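DUTPase (Staphylococcus phage 11, PDB 4GV8) probably hydrolyses dUTP to dUMP and pyrophosphate at active sites shared between the subunits of a jelly-roll trimer, with magnesium as cofactor. Local coordinates at residues F108-E113 with D132-L137. Sequence-based numbering, arbitrary orientation.
Sequences FDIKGE and DKLAQL. With DUP (2'-deoxyuridine 5'-alpha,beta-imido-triphosphate), chain L.
A type I beta turn, Asp109 to Gly112, presents Ile110 to the start of strand 133-141. The side chain passes alongside that of Asp132, running the opposite way, and its tip makes the closest approaches: CD1 of Ile110 lies 3.7 Å from CB of Asp132 and 3.4 Å from the carbonyl O of Lys133, which is hydrogen-bonded to Arg64 of the DUP pocket. A chi1 of 67° sets CG1 between the backbone N and the carbonyl carbon, alongside the Asp132 carboxylate, and puts CG2 anti to the carbonyl carbon, 4.0 Å from CD1 of Leu134. A branched aliphatic chain can thus touch the Lys133 carbonyl with one branch and a methyl of the buried leucine with the other; Leu134 packs on strands 73-80 and 89-94 of the jelly roll. The polar link is a water, accepting from Ile110 N (3.1 Å) and donating to Asp132 OD2 (2.6 Å), an oxygen also bound by Asn129 N. Asp109 suits the head of the turn: its OD1 takes Glu113 N at 3.1 Å, from above the carboxylate plane, and more weakly Lys111 N. Gly112 fits a positive phi of 77°. Beyond a classic bulge at Leu134 and Ala135 opposite Ile29, Gln136 lines the DUP pocket near the alpha-phosphate.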
ATOM      1  N   PHE B 108     -16.754   1.820  17.138  1.00 47.98           N
ATOM      2  CA  PHE B 108     -15.909   0.693  16.810  1.00 48.14           C
ATOM      3  C   PHE B 108     -14.497   0.949  17.292  1.00 50.28           C
ATOM      4  O   PHE B 108     -13.991   2.102  17.297  1.00 44.92           O
ATOM      5  CB  PHE B 108     -15.919   0.443  15.326  1.00 48.73           C
ATOM      6  CG  PHE B 108     -17.252  -0.063  14.808  1.00 49.93           C
ATOM      7  CD1 PHE B 108     -18.051   0.735  14.000  1.00 53.64           C
ATOM      8  CD2 PHE B 108     -17.684  -1.327  15.126  1.00 55.72           C
ATOM      9  CE1 PHE B 108     -19.268   0.251  13.533  1.00 62.24           C
ATOM     10  CE2 PHE B 108     -18.883  -1.831  14.631  1.00 54.45           C
ATOM     11  CZ  PHE B 108     -19.680  -1.029  13.845  1.00 51.41           C
ATOM     12  N   ASP B 109     -13.884  -0.148  17.719  1.00 48.45           N
ATOM     13  CA  ASP B 109     -12.463  -0.200  17.957  1.00 48.94           C
ATOM     14  C   ASP B 109     -11.742  -0.975  16.826  1.00 51.85           C
ATOM     15  O   ASP B 109     -12.374  -1.434  15.829  1.00 47.21           O
ATOM     16  CB  ASP B 109     -12.173  -0.783  19.351  1.00 53.46           C
ATOM     17  CG  ASP B 109     -12.642  -2.231  19.526  1.00 54.43           C
ATOM     18  OD1 ASP B 109     -12.668  -3.058  18.557  1.00 51.05           O
ATOM     19  OD2 ASP B 109     -12.950  -2.519  20.692  1.00 63.02           O
ATOM     20  N   ILE B 110     -10.418  -1.075  16.985  1.00 45.50           N
ATOM     21  CA  ILE B 110      -9.539  -1.649  15.962  1.00 47.40           C
ATOM     22  C   ILE B 110      -9.667  -3.193  15.855  1.00 46.72           C
ATOM     23  O   ILE B 110      -9.152  -3.752  14.925  1.00 51.78           O
ATOM     24  CB  ILE B 110      -8.036  -1.228  16.149  1.00 48.65           C
ATOM     25  CG1 ILE B 110      -7.432  -1.833  17.444  1.00 50.28           C
ATOM     26  CG2 ILE B 110      -7.902   0.277  16.081  1.00 45.79           C
ATOM     27  CD1 ILE B 110      -5.916  -2.038  17.461  1.00 51.13           C
ATOM     28  N   LYS B 111     -10.350  -3.861  16.793  1.00 55.74           N
ATOM     29  CA  LYS B 111     -10.736  -5.298  16.671  1.00 54.12           C
ATOM     30  C   LYS B 111     -12.072  -5.487  15.884  1.00 61.26           C
ATOM     31  O   LYS B 111     -12.561  -6.626  15.678  1.00 59.58           O
ATOM     32  CB  LYS B 111     -10.825  -5.939  18.089  1.00 51.76           C
ATOM     33  N   GLY B 112     -12.710  -4.378  15.501  1.00 56.81           N
ATOM     34  CA  GLY B 112     -14.069  -4.457  14.898  1.00 57.18           C
ATOM     35  C   GLY B 112     -15.231  -4.706  15.863  1.00 56.93           C
ATOM     36  O   GLY B 112     -16.325  -5.033  15.422  1.00 56.98           O
ATOM     37  N   GLU B 113     -14.984  -4.558  17.171  1.00 55.15           N
ATOM     38  CA  GLU B 113     -16.008  -4.667  18.211  1.00 59.96           C
ATOM     39  C   GLU B 113     -16.545  -3.286  18.575  1.00 64.75           C
ATOM     40  O   GLU B 113     -15.959  -2.252  18.208  1.00 56.80           O
ATOM     41  CB  GLU B 113     -15.446  -5.276  19.487  1.00 65.84           C
ATOM     42  CG  GLU B 113     -14.949  -6.709  19.392  1.00 71.92           C
ATOM     43  CD  GLU B 113     -13.888  -6.992  20.461  1.00 84.28           C
ATOM     44  OE1 GLU B 113     -13.682  -6.145  21.381  1.00 91.82           O
ATOM     45  OE2 GLU B 113     -13.241  -8.057  20.382  1.00 85.15           O
ATOM     46  N   ASP B 132      -3.379   0.989  21.648  1.00 44.45           N
ATOM     47  CA  ASP B 132      -3.783   0.100  20.534  1.00 49.73           C
ATOM     48  C   ASP B 132      -2.594  -0.307  19.683  1.00 45.56           C
ATOM     49  O   ASP B 132      -1.759   0.537  19.312  1.00 51.07           O
ATOM     50  CB  ASP B 132      -4.845   0.744  19.610  1.00 47.11           C
ATOM     51  CG  ASP B 132      -6.230   0.777  20.231  1.00 49.72           C
ATOM     52  OD1 ASP B 132      -6.446   0.084  21.236  1.00 52.69           O
ATOM     53  OD2 ASP B 132      -7.111   1.506  19.717  1.00 49.34           O
ATOM     54  N   LYS B 133      -2.526  -1.604  19.405  1.00 44.46           N
ATOM     55  CA  LYS B 133      -1.517  -2.210  18.506  1.00 46.10           C
ATOM     56  C   LYS B 133      -2.024  -2.036  17.043  1.00 44.23           C
ATOM     57  O   LYS B 133      -2.723  -2.887  16.476  1.00 45.53           O
ATOM     58  CB  LYS B 133      -1.322  -3.671  18.857  1.00 45.83           C
ATOM     59  CG  LYS B 133      -0.053  -4.272  18.266  1.00 49.43           C
ATOM     60  CD  LYS B 133      -0.028  -5.781  18.397  1.00 52.41           C
ATOM     61  CE  LYS B 133       0.426  -6.225  19.761  1.00 58.94           C
ATOM     62  NZ  LYS B 133       0.046  -7.668  19.894  1.00 60.36           N
ATOM     63  N   LEU B 134      -1.733  -0.849  16.509  1.00 45.42           N
ATOM     64  CA  LEU B 134      -2.389  -0.297  15.333  1.00 42.85           C
ATOM     65  C   LEU B 134      -1.661  -0.580  13.996  1.00 41.67           C
ATOM     66  O   LEU B 134      -2.292  -0.639  12.941  1.00 39.35           O
ATOM     67  CB  LEU B 134      -2.515   1.227  15.528  1.00 43.14           C
ATOM     68  CG  LEU B 134      -3.195   2.028  14.425  1.00 41.14           C
ATOM     69  CD1 LEU B 134      -4.600   1.496  14.197  1.00 42.46           C
ATOM     70  CD2 LEU B 134      -3.225   3.541  14.679  1.00 42.46           C
ATOM     71  N   ALA B 135      -0.342  -0.693  14.045  1.00 41.74           N
ATOM     72  CA  ALA B 135       0.526  -0.928  12.846  1.00 43.09           C
ATOM     73  C   ALA B 135       1.717  -1.797  13.212  1.00 41.09           C
ATOM     74  O   ALA B 135       1.874  -2.227  14.371  1.00 45.09           O
ATOM     75  CB  ALA B 135       1.021   0.407  12.246  1.00 40.52           C
ATOM     76  N   GLN B 136       2.567  -2.056  12.220  1.00 41.95           N
ATOM     77  CA  GLN B 136       3.838  -2.766  12.411  1.00 40.53           C
ATOM     78  C   GLN B 136       4.921  -2.159  11.553  1.00 42.17           C
ATOM     79  O   GLN B 136       4.655  -1.439  10.598  1.00 41.55           O
ATOM     80  CB  GLN B 136       3.742  -4.272  12.166  1.00 43.30           C
ATOM     81  CG  GLN B 136       3.456  -4.656  10.723  1.00 44.58           C
ATOM     82  CD  GLN B 136       3.018  -6.103  10.561  1.00 43.51           C
ATOM     83  OE1 GLN B 136       2.055  -6.422   9.831  1.00 44.84           O
ATOM     84  NE2 GLN B 136       3.699  -6.973  11.242  1.00 42.85           N
ATOM     85  N   LEU B 137       6.155  -2.419  11.963  1.00 45.09           N
ATOM     86  CA  LEU B 137       7.370  -1.840  11.366  1.00 45.54           C
ATOM     87  C   LEU B 137       8.262  -2.987  10.894  1.00 42.00           C
ATOM     88  O   LEU B 137       8.749  -3.806  11.698  1.00 43.23           O
ATOM     89  CB  LEU B 137       8.147  -0.978  12.404  1.00 45.08           C
ATOM     90  CG  LEU B 137       9.407  -0.281  11.845  1.00 45.17           C
ATOM     91  CD1 LEU B 137       9.054   0.820  10.809  1.00 36.74           C
ATOM     92  CD2 LEU B 137      10.338   0.189  12.982  1.00 45.21           C
TER
HETATM   93  O4  DUP L 201      -3.093  -9.940   3.448  1.00 37.63           O
HETATM   94  C4  DUP L 201      -2.612 -10.890   4.262  1.00 35.70           C
HETATM   95  C5  DUP L 201      -1.861 -10.563   5.385  1.00 37.15           C
HETATM   96  C6  DUP L 201      -1.383 -11.578   6.230  1.00 35.66           C
HETATM   97  N3  DUP L 201      -2.855 -12.182   4.002  1.00 36.26           N
HETATM   98  C2  DUP L 201      -2.405 -13.163   4.859  1.00 35.11           C
HETATM   99  O2  DUP L 201      -2.682 -14.461   4.548  1.00 38.51           O
HETATM  100  N1  DUP L 201      -1.690 -12.864   5.978  1.00 39.20           N
HETATM  101  C1' DUP L 201      -1.219 -13.917   6.899  1.00 34.91           C
HETATM  102  C2' DUP L 201       0.278 -14.097   6.768  1.00 35.53           C
HETATM  103  C3' DUP L 201       0.851 -13.411   7.996  1.00 37.34           C
HETATM  104  O3' DUP L 201       2.064 -14.064   8.383  1.00 39.86           O
HETATM  105  O4' DUP L 201      -1.532 -13.508   8.252  1.00 38.25           O
HETATM  106  C4' DUP L 201      -0.304 -13.459   9.030  1.00 38.99           C
HETATM  107  C5' DUP L 201      -0.348 -12.296  10.016  1.00 41.19           C
HETATM  108  O5' DUP L 201      -0.113 -11.009   9.408  1.00 39.71           O
HETATM  109  PA  DUP L 201      -0.144  -9.704  10.374  1.00 40.74           P
HETATM  110  O1A DUP L 201      -0.200  -8.536   9.414  1.00 44.24           O
HETATM  111  O2A DUP L 201       0.921  -9.729  11.420  1.00 42.86           O
HETATM  112  N3A DUP L 201      -1.671  -9.849  11.080  1.00 40.32           N
HETATM  113  PB  DUP L 201      -2.105  -9.560  12.689  1.00 43.02           P
HETATM  114  O1B DUP L 201      -0.962  -8.765  13.309  1.00 42.45           O
HETATM  115  O2B DUP L 201      -3.477  -8.903  12.692  1.00 42.89           O
HETATM  116  O3B DUP L 201      -2.171 -11.055  13.367  1.00 45.92           O
HETATM  117  PG  DUP L 201      -1.020 -11.984  14.127  1.00 50.36           P
HETATM  118  O2G DUP L 201       0.373 -11.356  13.975  1.00 44.78           O
HETATM  119  O1G DUP L 201      -1.572 -11.773  15.479  1.00 50.24           O
HETATM  120  O3G DUP L 201      -1.247 -13.309  13.467  1.00 54.55           O
HETATM  121  O   HOH W   1      -9.597   0.887  19.190  1.00 41.35           O